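Local coordinates for protein ubiquitin-like-specific protease 2 (Saccharomyces cerevisiae, PDB 5LNB) that cleaves the ubiquitin-like modifier SUMO from its target proteins as a cysteine protease of the C48 (Ulp1) family, this chain carrying the catalytic domain, at residues F19-Y25 and L275-I280; D51-D55 and M79-F83; S65-I71 and F227-V231; I119-W123 and M212-G216; K179-I183 and L194-I199. The contacts are given in a common frame with arbitrary orientation. Residue numbers count along the deposited sequence, not the author numbering.

Interaction 1. Residues F19-Y25 and L275-I280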
# COMPACT_ATOMS: atom_id res chain seq x y z
N PHE A 19 6.58 17.60 -17.33
CA PHE A 19 6.76 16.16 -17.09
C PHE A 19 6.19 15.44 -18.31
O PHE A 19 5.17 14.75 -18.23
CB PHE A 19 6.06 15.73 -15.80
CG PHE A 19 6.42 14.34 -15.34
CD1 PHE A 19 7.61 14.10 -14.67
CD2 PHE A 19 5.56 13.28 -15.56
CE1 PHE A 19 7.94 12.83 -14.24
CE2 PHE A 19 5.88 12.00 -15.13
CZ PHE A 19 7.07 11.77 -14.47
N LYS A 20 6.87 15.61 -19.44
CA LYS A 20 6.35 15.28 -20.74
C LYS A 20 7.52 14.76 -21.57
O LYS A 20 8.56 15.44 -21.65
CB LYS A 20 5.72 16.51 -21.38
CG LYS A 20 4.64 16.23 -22.40
CD LYS A 20 4.14 17.53 -23.01
CE LYS A 20 3.70 17.35 -24.47
NZ LYS A 20 3.31 18.65 -25.10
N PRO A 21 7.41 13.58 -22.19
CA PRO A 21 6.20 12.74 -22.16
C PRO A 21 5.90 12.12 -20.80
O PRO A 21 6.71 12.16 -19.87
CB PRO A 21 6.53 11.64 -23.18
CG PRO A 21 8.02 11.55 -23.15
CD PRO A 21 8.51 12.94 -22.93
N SER A 22 4.71 11.54 -20.68
CA SER A 22 4.36 10.84 -19.45
C SER A 22 5.27 9.64 -19.25
O SER A 22 5.67 8.98 -20.20
CB SER A 22 2.90 10.39 -19.50
OG SER A 22 2.05 11.49 -19.79
N LEU A 23 5.61 9.38 -17.99
CA LEU A 23 6.38 8.19 -17.67
C LEU A 23 5.55 6.94 -17.92
O LEU A 23 4.40 6.83 -17.47
CB LEU A 23 6.83 8.22 -16.21
CG LEU A 23 7.41 6.92 -15.65
CD1 LEU A 23 8.65 6.49 -16.44
CD2 LEU A 23 7.72 7.09 -14.17
N CYS A 24 6.12 6.00 -18.65
CA CYS A 24 5.54 4.68 -18.85
C CYS A 24 6.52 3.67 -18.26
O CYS A 24 7.62 3.49 -18.78
CB CYS A 24 5.28 4.42 -20.33
SG CYS A 24 4.38 2.91 -20.63
N TYR A 25 6.13 3.03 -17.17
CA TYR A 25 7.04 2.15 -16.44
C TYR A 25 6.53 0.71 -16.48
O TYR A 25 5.34 0.46 -16.24
CB TYR A 25 7.20 2.62 -14.99
CG TYR A 25 8.39 2.01 -14.31
CD1 TYR A 25 8.27 0.87 -13.52
CD2 TYR A 25 9.65 2.56 -14.48
CE1 TYR A 25 9.37 0.31 -12.90
CE2 TYR A 25 10.76 2.01 -13.87
CZ TYR A 25 10.61 0.89 -13.08
OH TYR A 25 11.73 0.36 -12.50
N LEU A 275 13.17 8.40 -13.16
CA LEU A 275 12.60 7.34 -13.99
C LEU A 275 12.14 7.88 -15.34
O LEU A 275 12.24 7.18 -16.36
CB LEU A 275 11.44 6.66 -13.26
CG LEU A 275 11.78 5.81 -12.03
CD1 LEU A 275 10.51 5.19 -11.44
CD2 LEU A 275 12.78 4.71 -12.38
N GLN A 276 11.64 9.11 -15.36
CA GLN A 276 11.19 9.71 -16.61
C GLN A 276 12.38 10.00 -17.52
O GLN A 276 12.33 9.73 -18.73
CB GLN A 276 10.41 10.99 -16.32
CG GLN A 276 9.53 11.46 -17.45
CD GLN A 276 9.79 12.89 -17.81
OE1 GLN A 276 10.70 13.52 -17.27
NE2 GLN A 276 9.01 13.43 -18.74
N LEU A 277 13.46 10.54 -16.95
CA LEU A 277 14.63 10.86 -17.75
C LEU A 277 15.21 9.61 -18.40
O LEU A 277 15.61 9.64 -19.57
CB LEU A 277 15.67 11.57 -16.89
CG LEU A 277 15.25 13.00 -16.52
CD1 LEU A 277 16.22 13.63 -15.54
CD2 LEU A 277 15.15 13.85 -17.79
N ASN A 278 15.25 8.50 -17.67
CA ASN A 278 15.72 7.27 -18.29
C ASN A 278 14.77 6.81 -19.39
O ASN A 278 15.21 6.37 -20.46
CB ASN A 278 15.90 6.18 -17.23
CG ASN A 278 16.92 6.56 -16.18
OD1 ASN A 278 17.78 7.41 -16.42
ND2 ASN A 278 16.83 5.94 -15.02
N TYR A 279 13.46 6.93 -19.16
CA TYR A 279 12.48 6.58 -20.18
C TYR A 279 12.69 7.41 -21.45
O TYR A 279 12.67 6.87 -22.56
CB TYR A 279 11.07 6.77 -19.63
CG TYR A 279 9.94 6.48 -20.59
CD1 TYR A 279 9.80 5.21 -21.17
CD2 TYR A 279 8.98 7.44 -20.88
CE1 TYR A 279 8.75 4.94 -22.04
CE2 TYR A 279 7.93 7.18 -21.74
CZ TYR A 279 7.81 5.92 -22.32
OH TYR A 279 6.77 5.66 -23.17
N ILE A 280 12.88 8.72 -21.29
CA ILE A 280 13.16 9.56 -22.45
C ILE A 280 14.41 9.07 -23.17
O ILE A 280 14.44 8.98 -24.40
CB ILE A 280 13.31 11.03 -22.03
CG1 ILE A 280 11.96 11.61 -21.62
CG2 ILE A 280 13.92 11.85 -23.17
CD1 ILE A 280 12.07 12.98 -20.97
O HOH W 1 4.52 8.28 -22.76

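Interaction 2. Residues D51-D55 and M79-F83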
# COMPACT_ATOMS: atom_id res chain seq x y z
N ASP A 51 -4.43 8.83 -6.59
CA ASP A 51 -4.35 7.37 -6.67
C ASP A 51 -3.21 6.90 -7.57
O ASP A 51 -2.59 5.86 -7.31
CB ASP A 51 -5.67 6.80 -7.19
CG ASP A 51 -6.86 7.24 -6.37
OD1 ASP A 51 -6.82 7.06 -5.13
OD2 ASP A 51 -7.83 7.76 -6.95
N SER A 52 -2.96 7.63 -8.66
CA SER A 52 -1.92 7.22 -9.60
C SER A 52 -0.56 7.17 -8.93
O SER A 52 0.18 6.19 -9.06
CB SER A 52 -1.89 8.16 -10.80
OG SER A 52 -3.13 8.15 -11.47
N ILE A 53 -0.22 8.25 -8.22
CA ILE A 53 1.07 8.32 -7.55
C ILE A 53 1.16 7.24 -6.48
O ILE A 53 2.16 6.52 -6.38
CB ILE A 53 1.28 9.72 -6.96
CG1 ILE A 53 1.42 10.77 -8.07
CG2 ILE A 53 2.49 9.71 -6.06
CD1 ILE A 53 2.57 10.51 -9.03
N LEU A 54 0.13 7.12 -5.66
CA LEU A 54 0.20 6.18 -4.55
C LEU A 54 0.24 4.74 -5.05
O LEU A 54 1.06 3.94 -4.58
CB LEU A 54 -0.97 6.39 -3.60
CG LEU A 54 -0.77 5.58 -2.32
CD1 LEU A 54 -1.11 6.45 -1.15
CD2 LEU A 54 -1.63 4.31 -2.36
N ASP A 55 -0.62 4.38 -6.01
CA ASP A 55 -0.60 2.99 -6.49
C ASP A 55 0.70 2.68 -7.23
O ASP A 55 1.22 1.57 -7.12
CB ASP A 55 -1.83 2.69 -7.37
CG ASP A 55 -3.13 2.65 -6.57
OD1 ASP A 55 -3.11 2.19 -5.42
OD2 ASP A 55 -4.19 3.09 -7.07
N MET A 79 -3.26 -4.80 -3.39
CA MET A 79 -4.49 -4.25 -3.95
C MET A 79 -4.25 -2.82 -4.39
O MET A 79 -3.56 -2.05 -3.71
CB MET A 79 -5.61 -4.29 -2.91
CG MET A 79 -6.04 -5.68 -2.51
SD MET A 79 -6.81 -6.53 -3.89
CE MET A 79 -7.58 -7.89 -3.02
N SER A 80 -4.81 -2.45 -5.53
CA SER A 80 -4.85 -1.04 -5.85
C SER A 80 -5.80 -0.31 -4.89
O SER A 80 -6.69 -0.92 -4.28
CB SER A 80 -5.30 -0.82 -7.30
OG SER A 80 -6.70 -0.65 -7.37
N SER A 81 -5.60 1.00 -4.76
CA SER A 81 -6.44 1.79 -3.86
C SER A 81 -7.92 1.70 -4.22
O SER A 81 -8.77 1.90 -3.34
CB SER A 81 -6.01 3.25 -3.86
OG SER A 81 -6.17 3.82 -5.15
N PHE A 82 -8.25 1.42 -5.48
CA PHE A 82 -9.66 1.35 -5.85
C PHE A 82 -10.37 0.12 -5.32
O PHE A 82 -11.61 0.11 -5.30
CB PHE A 82 -9.80 1.42 -7.37
CG PHE A 82 -9.37 2.74 -7.94
CD1 PHE A 82 -8.06 2.94 -8.34
CD2 PHE A 82 -10.27 3.79 -8.05
CE1 PHE A 82 -7.66 4.15 -8.87
CE2 PHE A 82 -9.87 5.01 -8.57
CZ PHE A 82 -8.56 5.19 -8.98
N PHE A 83 -9.65 -0.90 -4.84
CA PHE A 83 -10.31 -2.08 -4.29
C PHE A 83 -11.22 -1.71 -3.11
O PHE A 83 -12.42 -2.02 -3.11
CB PHE A 83 -9.28 -3.13 -3.86
CG PHE A 83 -9.86 -4.25 -3.04
CD1 PHE A 83 -10.55 -5.28 -3.65
CD2 PHE A 83 -9.73 -4.27 -1.67
CE1 PHE A 83 -11.09 -6.32 -2.90
CE2 PHE A 83 -10.27 -5.30 -0.91
CZ PHE A 83 -10.95 -6.32 -1.53
O HOH W 2 -1.75 -0.05 -4.47

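Interaction 3. Residues S65-I71 and F227-V231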
# COMPACT_ATOMS: atom_id res chain seq x y z
N SER A 65 11.40 -4.71 -3.09
CA SER A 65 11.56 -5.73 -2.06
C SER A 65 11.67 -7.12 -2.67
O SER A 65 12.45 -7.96 -2.19
CB SER A 65 10.39 -5.65 -1.07
OG SER A 65 10.43 -6.72 -0.15
N ILE A 66 10.89 -7.39 -3.72
CA ILE A 66 10.99 -8.69 -4.38
C ILE A 66 12.32 -8.82 -5.10
O ILE A 66 12.96 -9.88 -5.05
CB ILE A 66 9.79 -8.90 -5.33
CG1 ILE A 66 8.49 -9.02 -4.52
CG2 ILE A 66 10.04 -10.11 -6.27
CD1 ILE A 66 7.22 -8.96 -5.33
N GLU A 67 12.78 -7.75 -5.76
CA GLU A 67 14.06 -7.80 -6.47
C GLU A 67 15.21 -8.14 -5.52
O GLU A 67 16.14 -8.86 -5.89
CB GLU A 67 14.36 -6.47 -7.16
CG GLU A 67 13.37 -6.04 -8.23
CD GLU A 67 13.67 -4.63 -8.76
OE1 GLU A 67 12.74 -3.78 -8.78
OE2 GLU A 67 14.84 -4.38 -9.13
N LYS A 68 15.17 -7.60 -4.31
CA LYS A 68 16.24 -7.83 -3.35
C LYS A 68 16.11 -9.16 -2.62
O LYS A 68 16.92 -9.44 -1.73
CB LYS A 68 16.29 -6.68 -2.34
CG LYS A 68 16.52 -5.32 -2.96
CD LYS A 68 16.79 -4.27 -1.89
CE LYS A 68 17.26 -2.95 -2.50
NZ LYS A 68 16.17 -2.28 -3.27
N SER A 69 15.11 -9.98 -2.97
CA SER A 69 14.85 -11.25 -2.28
C SER A 69 14.57 -11.04 -0.81
O SER A 69 14.82 -11.92 0.01
CB SER A 69 16.01 -12.24 -2.45
OG SER A 69 16.65 -12.05 -3.69
N ILE A 70 14.07 -9.85 -0.44
CA ILE A 70 13.59 -9.67 0.92
C ILE A 70 12.33 -10.49 1.13
O ILE A 70 12.10 -11.07 2.20
CB ILE A 70 13.36 -8.18 1.21
CG1 ILE A 70 14.68 -7.41 1.12
CG2 ILE A 70 12.71 -7.99 2.58
CD1 ILE A 70 14.52 -5.92 1.27
N ILE A 71 11.47 -10.54 0.11
CA ILE A 71 10.29 -11.39 0.09
C ILE A 71 10.26 -12.09 -1.25
O ILE A 71 10.95 -11.72 -2.20
CB ILE A 71 8.99 -10.58 0.32
CG1 ILE A 71 8.82 -9.54 -0.80
CG2 ILE A 71 9.02 -9.90 1.69
CD1 ILE A 71 7.41 -9.06 -1.00
N PHE A 227 8.35 -3.30 3.90
CA PHE A 227 8.90 -4.29 2.98
C PHE A 227 10.41 -4.21 2.82
O PHE A 227 10.98 -5.02 2.09
CB PHE A 227 8.21 -4.18 1.63
CG PHE A 227 6.85 -4.81 1.63
CD1 PHE A 227 6.72 -6.18 1.50
CD2 PHE A 227 5.72 -4.03 1.79
CE1 PHE A 227 5.47 -6.77 1.52
CE2 PHE A 227 4.47 -4.61 1.81
CZ PHE A 227 4.34 -5.98 1.68
N GLU A 228 11.08 -3.30 3.51
CA GLU A 228 12.52 -3.49 3.69
C GLU A 228 12.81 -4.60 4.69
O GLU A 228 13.90 -5.20 4.62
CB GLU A 228 13.17 -2.17 4.11
CG GLU A 228 12.99 -1.09 3.04
CD GLU A 228 13.54 0.28 3.44
OE1 GLU A 228 13.64 0.58 4.65
OE2 GLU A 228 13.86 1.05 2.51
N ASN A 229 11.88 -4.92 5.60
CA ASN A 229 12.03 -6.04 6.53
C ASN A 229 10.70 -6.32 7.22
O ASN A 229 10.42 -5.78 8.30
CB ASN A 229 13.12 -5.75 7.56
CG ASN A 229 13.45 -6.98 8.42
OD1 ASN A 229 12.61 -7.84 8.63
ND2 ASN A 229 14.68 -7.04 8.91
N PRO A 230 9.84 -7.16 6.63
CA PRO A 230 8.50 -7.36 7.19
C PRO A 230 8.49 -8.03 8.56
O PRO A 230 7.79 -7.57 9.46
CB PRO A 230 7.82 -8.24 6.13
CG PRO A 230 8.55 -7.90 4.86
CD PRO A 230 9.97 -7.73 5.28
N VAL A 231 9.26 -9.10 8.73
CA VAL A 231 9.30 -9.77 10.03
C VAL A 231 9.70 -8.78 11.12
O VAL A 231 9.07 -8.72 12.19
CB VAL A 231 10.26 -10.98 9.99
CG1 VAL A 231 10.49 -11.52 11.40
CG2 VAL A 231 9.73 -12.05 9.04

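Interaction 4. Residues I119-W123 and M212-G216. With ACT (acetate ion), chain B.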
# COMPACT_ATOMS: atom_id res chain seq x y z
N ILE A 119 -10.29 7.48 1.85
CA ILE A 119 -11.63 7.90 2.25
C ILE A 119 -11.63 9.40 2.48
O ILE A 119 -10.82 9.90 3.27
CB ILE A 119 -12.11 7.17 3.52
CG1 ILE A 119 -12.21 5.66 3.29
CG2 ILE A 119 -13.47 7.72 3.94
CD1 ILE A 119 -12.61 4.88 4.55
N SER A 120 -12.53 10.10 1.80
CA SER A 120 -12.67 11.55 1.98
C SER A 120 -11.32 12.24 2.09
O SER A 120 -11.06 13.02 3.01
CB SER A 120 -13.54 11.87 3.19
OG SER A 120 -14.81 11.26 3.07
N TYR A 121 -10.43 11.92 1.16
CA TYR A 121 -9.12 12.56 1.01
C TYR A 121 -8.17 12.24 2.16
O TYR A 121 -7.13 12.91 2.29
CB TYR A 121 -9.27 14.08 0.87
CG TYR A 121 -9.86 14.46 -0.47
CD1 TYR A 121 -9.04 14.65 -1.58
CD2 TYR A 121 -11.23 14.61 -0.63
CE1 TYR A 121 -9.56 14.99 -2.81
CE2 TYR A 121 -11.76 14.95 -1.86
CZ TYR A 121 -10.92 15.14 -2.95
OH TYR A 121 -11.45 15.47 -4.18
N HIS A 122 -8.48 11.24 2.97
CA HIS A 122 -7.61 10.77 4.04
C HIS A 122 -7.07 9.41 3.63
O HIS A 122 -7.83 8.45 3.50
CB HIS A 122 -8.38 10.68 5.36
CG HIS A 122 -7.58 10.08 6.48
ND1 HIS A 122 -8.16 9.69 7.67
CD2 HIS A 122 -6.26 9.82 6.61
CE1 HIS A 122 -7.23 9.20 8.48
NE2 HIS A 122 -6.07 9.27 7.85
N TRP A 123 -5.75 9.33 3.43
CA TRP A 123 -5.06 8.08 3.14
C TRP A 123 -4.60 7.40 4.42
O TRP A 123 -4.01 8.03 5.30
CB TRP A 123 -3.83 8.33 2.27
CG TRP A 123 -4.06 8.54 0.80
CD1 TRP A 123 -3.93 9.72 0.11
CD2 TRP A 123 -4.40 7.54 -0.17
NE1 TRP A 123 -4.20 9.52 -1.23
CE2 TRP A 123 -4.48 8.19 -1.43
CE3 TRP A 123 -4.67 6.17 -0.10
CZ2 TRP A 123 -4.81 7.50 -2.61
CZ3 TRP A 123 -4.99 5.49 -1.26
CH2 TRP A 123 -5.06 6.16 -2.50
N MET A 212 -3.41 16.20 6.97
CA MET A 212 -4.13 15.14 6.27
C MET A 212 -3.62 14.99 4.83
O MET A 212 -3.49 13.86 4.33
CB MET A 212 -5.63 15.39 6.28
CG MET A 212 -6.42 14.20 5.70
SD MET A 212 -8.16 14.22 6.15
CE MET A 212 -8.75 15.58 5.16
N SER A 213 -3.29 16.10 4.18
CA SER A 213 -2.85 16.05 2.79
C SER A 213 -1.47 15.42 2.62
O SER A 213 -1.12 15.05 1.50
CB SER A 213 -2.87 17.46 2.18
OG SER A 213 -1.91 18.31 2.78
N ASP A 214 -0.69 15.27 3.70
CA ASP A 214 0.53 14.46 3.66
C ASP A 214 0.29 12.96 3.88
O ASP A 214 1.24 12.18 3.75
CB ASP A 214 1.54 14.93 4.72
CG ASP A 214 2.27 16.23 4.35
OD1 ASP A 214 2.33 16.59 3.15
OD2 ASP A 214 2.79 16.89 5.28
N CYS A 215 -0.93 12.55 4.24
CA CYS A 215 -1.16 11.14 4.56
C CYS A 215 -0.73 10.20 3.44
O CYS A 215 -0.20 9.11 3.70
CB CYS A 215 -2.64 10.91 4.89
SG CYS A 215 -3.09 11.57 6.47
N GLY A 216 -0.97 10.58 2.19
CA GLY A 216 -0.58 9.71 1.08
C GLY A 216 0.91 9.44 1.04
O GLY A 216 1.33 8.34 0.67
C ACT B . -11.05 10.82 -3.24
O ACT B . -11.04 10.99 -1.99
OXT ACT B . -10.60 9.74 -3.69
CH3 ACT B . -11.58 11.85 -4.19
O HOH W 3 -4.44 12.18 2.57
O HOH W 4 -1.45 7.81 6.67

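Interaction 5. Residues K179-I183 and L194-I199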
# COMPACT_ATOMS: atom_id res chain seq x y z
N LYS A 179 -12.99 -7.23 7.29
CA LYS A 179 -13.29 -8.47 8.00
C LYS A 179 -14.36 -9.27 7.27
O LYS A 179 -14.22 -10.48 7.05
CB LYS A 179 -13.74 -8.17 9.43
CG LYS A 179 -12.73 -7.46 10.28
CD LYS A 179 -13.05 -7.65 11.75
CE LYS A 179 -12.11 -6.86 12.65
NZ LYS A 179 -12.52 -7.02 14.10
N GLU A 180 -15.45 -8.61 6.87
CA GLU A 180 -16.54 -9.33 6.21
C GLU A 180 -16.11 -9.84 4.84
O GLU A 180 -16.48 -10.95 4.44
CB GLU A 180 -17.77 -8.43 6.10
CG GLU A 180 -18.34 -7.99 7.47
CD GLU A 180 -18.97 -9.14 8.28
OE1 GLU A 180 -19.45 -10.13 7.68
OE2 GLU A 180 -18.99 -9.05 9.53
N PHE A 181 -15.31 -9.05 4.13
CA PHE A 181 -14.74 -9.51 2.86
C PHE A 181 -13.98 -10.81 3.05
O PHE A 181 -14.15 -11.76 2.28
CB PHE A 181 -13.81 -8.43 2.29
CG PHE A 181 -12.94 -8.94 1.19
CD1 PHE A 181 -13.44 -9.11 -0.09
CD2 PHE A 181 -11.62 -9.30 1.45
CE1 PHE A 181 -12.65 -9.59 -1.11
CE2 PHE A 181 -10.81 -9.78 0.43
CZ PHE A 181 -11.33 -9.93 -0.85
N LEU A 182 -13.12 -10.87 4.07
CA LEU A 182 -12.31 -12.07 4.28
C LEU A 182 -13.18 -13.27 4.59
O LEU A 182 -12.87 -14.39 4.17
CB LEU A 182 -11.32 -11.84 5.42
CG LEU A 182 -10.23 -10.82 5.12
CD1 LEU A 182 -9.41 -10.53 6.38
CD2 LEU A 182 -9.35 -11.34 3.94
N ILE A 183 -14.25 -13.07 5.34
CA ILE A 183 -15.13 -14.17 5.70
C ILE A 183 -15.82 -14.72 4.46
O ILE A 183 -15.88 -15.93 4.24
CB ILE A 183 -16.14 -13.72 6.76
CG1 ILE A 183 -15.42 -13.45 8.08
CG2 ILE A 183 -17.22 -14.77 6.96
CD1 ILE A 183 -16.32 -12.91 9.17
N LEU A 194 -15.11 -19.03 8.34
CA LEU A 194 -14.15 -18.21 9.06
C LEU A 194 -14.88 -17.35 10.08
O LEU A 194 -15.80 -16.61 9.72
CB LEU A 194 -13.35 -17.34 8.09
CG LEU A 194 -12.26 -16.51 8.77
CD1 LEU A 194 -11.28 -17.45 9.47
CD2 LEU A 194 -11.56 -15.64 7.74
N ASP A 195 -14.47 -17.46 11.33
CA ASP A 195 -15.12 -16.73 12.41
C ASP A 195 -14.57 -15.31 12.49
O ASP A 195 -13.36 -15.10 12.54
CB ASP A 195 -14.92 -17.46 13.74
CG ASP A 195 -16.08 -17.26 14.68
OD1 ASP A 195 -16.87 -16.32 14.45
OD2 ASP A 195 -16.22 -18.05 15.65
N LYS A 196 -15.48 -14.33 12.50
CA LYS A 196 -15.07 -12.93 12.61
C LYS A 196 -14.19 -12.69 13.83
O LYS A 196 -13.27 -11.87 13.78
CB LYS A 196 -16.31 -12.04 12.65
CG LYS A 196 -16.05 -10.55 12.43
CD LYS A 196 -17.36 -9.86 12.08
CE LYS A 196 -17.21 -8.36 11.94
NZ LYS A 196 -18.47 -7.73 11.45
N THR A 197 -14.45 -13.39 14.94
CA THR A 197 -13.62 -13.16 16.12
C THR A 197 -12.20 -13.67 15.94
O THR A 197 -11.34 -13.35 16.78
CB THR A 197 -14.25 -13.81 17.36
OG1 THR A 197 -14.26 -15.23 17.21
CG2 THR A 197 -15.66 -13.32 17.56
N GLN A 198 -11.93 -14.44 14.89
CA GLN A 198 -10.57 -14.82 14.52
C GLN A 198 -9.82 -13.70 13.81
O GLN A 198 -8.62 -13.83 13.58
CB GLN A 198 -10.61 -16.04 13.60
CG GLN A 198 -10.32 -17.37 14.25
CD GLN A 198 -10.27 -18.50 13.22
OE1 GLN A 198 -11.31 -18.97 12.74
NE2 GLN A 198 -9.06 -18.91 12.85
N ILE A 199 -10.50 -12.61 13.45
CA ILE A 199 -9.93 -11.53 12.67
C ILE A 199 -9.82 -10.30 13.56
O ILE A 199 -10.83 -9.81 14.08
CB ILE A 199 -10.77 -11.24 11.41
CG1 ILE A 199 -11.08 -12.56 10.68
CG2 ILE A 199 -10.06 -10.25 10.49
CD1 ILE A 199 -11.94 -12.38 9.49
O HOH W 5 -13.13 -9.50 15.86
O HOH W 6 -16.20 -17.95 5.77

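Interaction 1. Residues F19-Y25 and L275-I280
The short strand 23-25 crosses the helical segment 275-280 almost at right angles: their axes make 87° and come within 8.0 Å. The backbones are closest where the CA atoms of Leu23 and Gln276 lie 5.2 Å apart. Before the strand, a cis peptide bond precedes Pro21 and the chain bends around the Gln276 side chain, whose NE2 donates to Pro21 O at 2.9 Å in a nearly straight hydrogen bond; its OE1 is taken by Lys273. The aliphatic part of the same residue is used as well, with CG over the face of the Phe19 ring, a CH-pi contact at 4.1 Å from the centroid. This is an N-terminal beta hairpin, strands 23-26 and 32-35, laid across the long helix 264-285 near the C-terminal end. Leu23 fills the crossing point, its CD2 at 3.9 Å from Leu275 CB and its CD1 at 4.0 Å from Tyr279 CB. Further along the strand, Tyr25 CE2 meets Leu275 CD2 at 3.7 Å. The Tyr279 ring reaches over the strand backbone, with Cys24 O over one face and Cys24 CB 3.6 Å from its CZ. Pro21 CD rests 3.9 Å from Ile280 CG1, and Tyr289 of helix 289-294 touches both residues.

Interaction 2. Residues D51-D55 and M79-F83
Asp55 does most of the work here. With chi1 in the m well its carboxylate reaches from the first turn of helix 51-67 to Ser81, where OD1 accepts from Ser81 N at 2.8 Å and OD2 accepts from Ser81 OG at 2.9 Å. The p rotamer of Ser81 places OG within bonding distance of Asp55 OD2, so its backbone and side chain grip both carboxylate oxygens. A water extends the fork, donating to Asp55 OD1 and to Met79 O, each at 2.8 Å. One turn earlier, Asp51, also m, brings OD1 to 3.3 Å from Ser81 OG and OD2 to 3.4 Å from Phe82 CZ; its OD1 has a weak hydrogen bond from Asn118. Phe82, m at chi1, brings its ring near the two carboxylates. Ser80 OG accepts from Phe82 N at 3.2 Å, a capping bond at the entry to helix 82-87. The arrangement is a serine-capped helix start, pinned by a helix aspartate just where the chain leaves edge strand 76-78 of the central sheet.

Interaction 3. Residues S65-I71 and F227-V231
Phe227 comes first, near the end of helix 215-228, and it supplies the polar link: its carbonyl O accepts from Ser65 OG at 2.9 Å. The CB atoms of these two residues are 3.8 Å apart, and Ser65 OG sits at the edge of the phenyl ring, near its plane. Past the hydroxyl, Ile71 CD1 packs 3.9 Å from Phe227 CD1, while Val76 of strand 76-78 touches both Phe227 and Ile71. The CA-to-CB bond of Glu228 points away, and its contact is through the backbone: its O lies 3.5 Å from Ile70 CD1. Asn229 breaks the helical run. It is the N-cap of helix 230-238, with OD1 capping Glu232 N, and it barely touches the other segment. Pro230, the first residue of that new helix, then packs its ring against the two isoleucines, with CD at 3.9 Å from Ile70 CG2 and CG at 3.8 Å from Ile71 CG2. Those isoleucines reach this position because helix 51-67 ends in a Schellman motif. Ser69, at positive phi, closes it with Ser69 N to Ile66 O at 3.0 Å and Ile70 N to Ser65 O at 3.0 Å, and the chain turns back. A Schellman-terminated helix end is thus packed against a capped helix-to-helix junction, joining helices 51-67, 215-228 and 230-238 beside the edge of the central sheet.

Interaction 4. Residues I119-W123 and M212-G216
Two residues that match the histidine and cysteine of the C48 protease triad face each other here carbon to sulfur: as modelled, His122 CD2 is 3.6 Å from Cys215 SG, while NE2 of the imidazole is hydrogen-bonded to Asp165. The sulfur lies oblique to the ring, 4.5 Å from its centroid, and Met212 SD approaches His122 CB to 3.6 Å. His122 closes the type I' turn that begins at Ile119 and starts strand 122-129; Cys215 sits in the opening turn of helix 215-228. Water bridges supply the polar links between the two backbones. One molecule donates to Tyr121 O at 2.8 Å and Met212 O at 2.6 Å and accepts from Trp123 N at 3.3 Å; a second donates to Trp123 O at 2.9 Å and weakly to Cys215 O. Direct packing does the rest. Trp123 O is 3.2 Å from Cys215 CB, and Trp123 CD1 lies 3.5 Å from Gly216 CA, so close that a beta carbon at Gly216 would clash with the indole. The Trp123 NE1 end is held by Val49 O. An acetate, probably from the crystallisation liquor, lies over one face of Tyr121. His122, Asp165 and Cys215 match the family's catalytic triad, consistent with Cys215 as nucleophile, but in this model a carbon, not a nitrogen, meets the sulfur while Asp165 engages NE2, so the imidazole would have to shift or turn to act as base.

Interaction 5. Residues K179-I183 and L194-I199
Helix 172-190 links the parallel neighbours 159-164 and 199-203 in a beta-alpha-beta crossover, and this contact folds the returning chain back onto that helix. Ile199, the most covered residue, opens strand 199-203 and points at the helix: its CD1 lies 3.9 Å from Ile183 CG1 and 4.2 Å from Leu182 CB, and its CG2 is 3.9 Å from Lys179 CG. Ile183 meets the loop from the next turn. Its CG1 sits 3.6 Å from Leu194 O, and its CD1 is 3.6 Å from Lys196 CB, so it packs between Leu194 and Lys196. At the Leu194 end a water closes the gap, donating to Ile183 O at 2.6 Å and accepting from Leu194 N at 3.0 Å. Lys179 spans the other end: NZ gives a weak hydrogen bond to Ile199 O at 3.3 Å, and a second water bridges the same two atoms. Lys196 begins a short 3-10 turn, 196-198, and its extended chain reaches across to the helix, CE 4.2 Å from Lys179 CD. The ammonium group has two acidic partners, Asp176 and Glu180, and the salt bridge to the latter, Lys196 NZ to Glu180 OE2, is modelled very short at 2.4 Å.

From the N terminus, interaction 1 opens first at 19-25 and closes last at 275-280, enclosing the other four and tying the N-terminal hairpin to the long helix 264-285. Helix 51-67 then starts interaction 2 with its first turn and interaction 3 with its end; these two cross, since 65-71 opens interaction 3 before 79-83 has closed interaction 2. Inside the loop of interaction 3, interaction 4 runs from 119-123 to 212-216, and interaction 5, at 179-183 and 194-199, nests within that. Interactions 3 and 4 use opposite ends of helix 215-228. Trp123 packs on Asp51, Leu54 and Ser81, joining interactions 2 and 4, while Phe83 meets Phe181 between interactions 2 and 5.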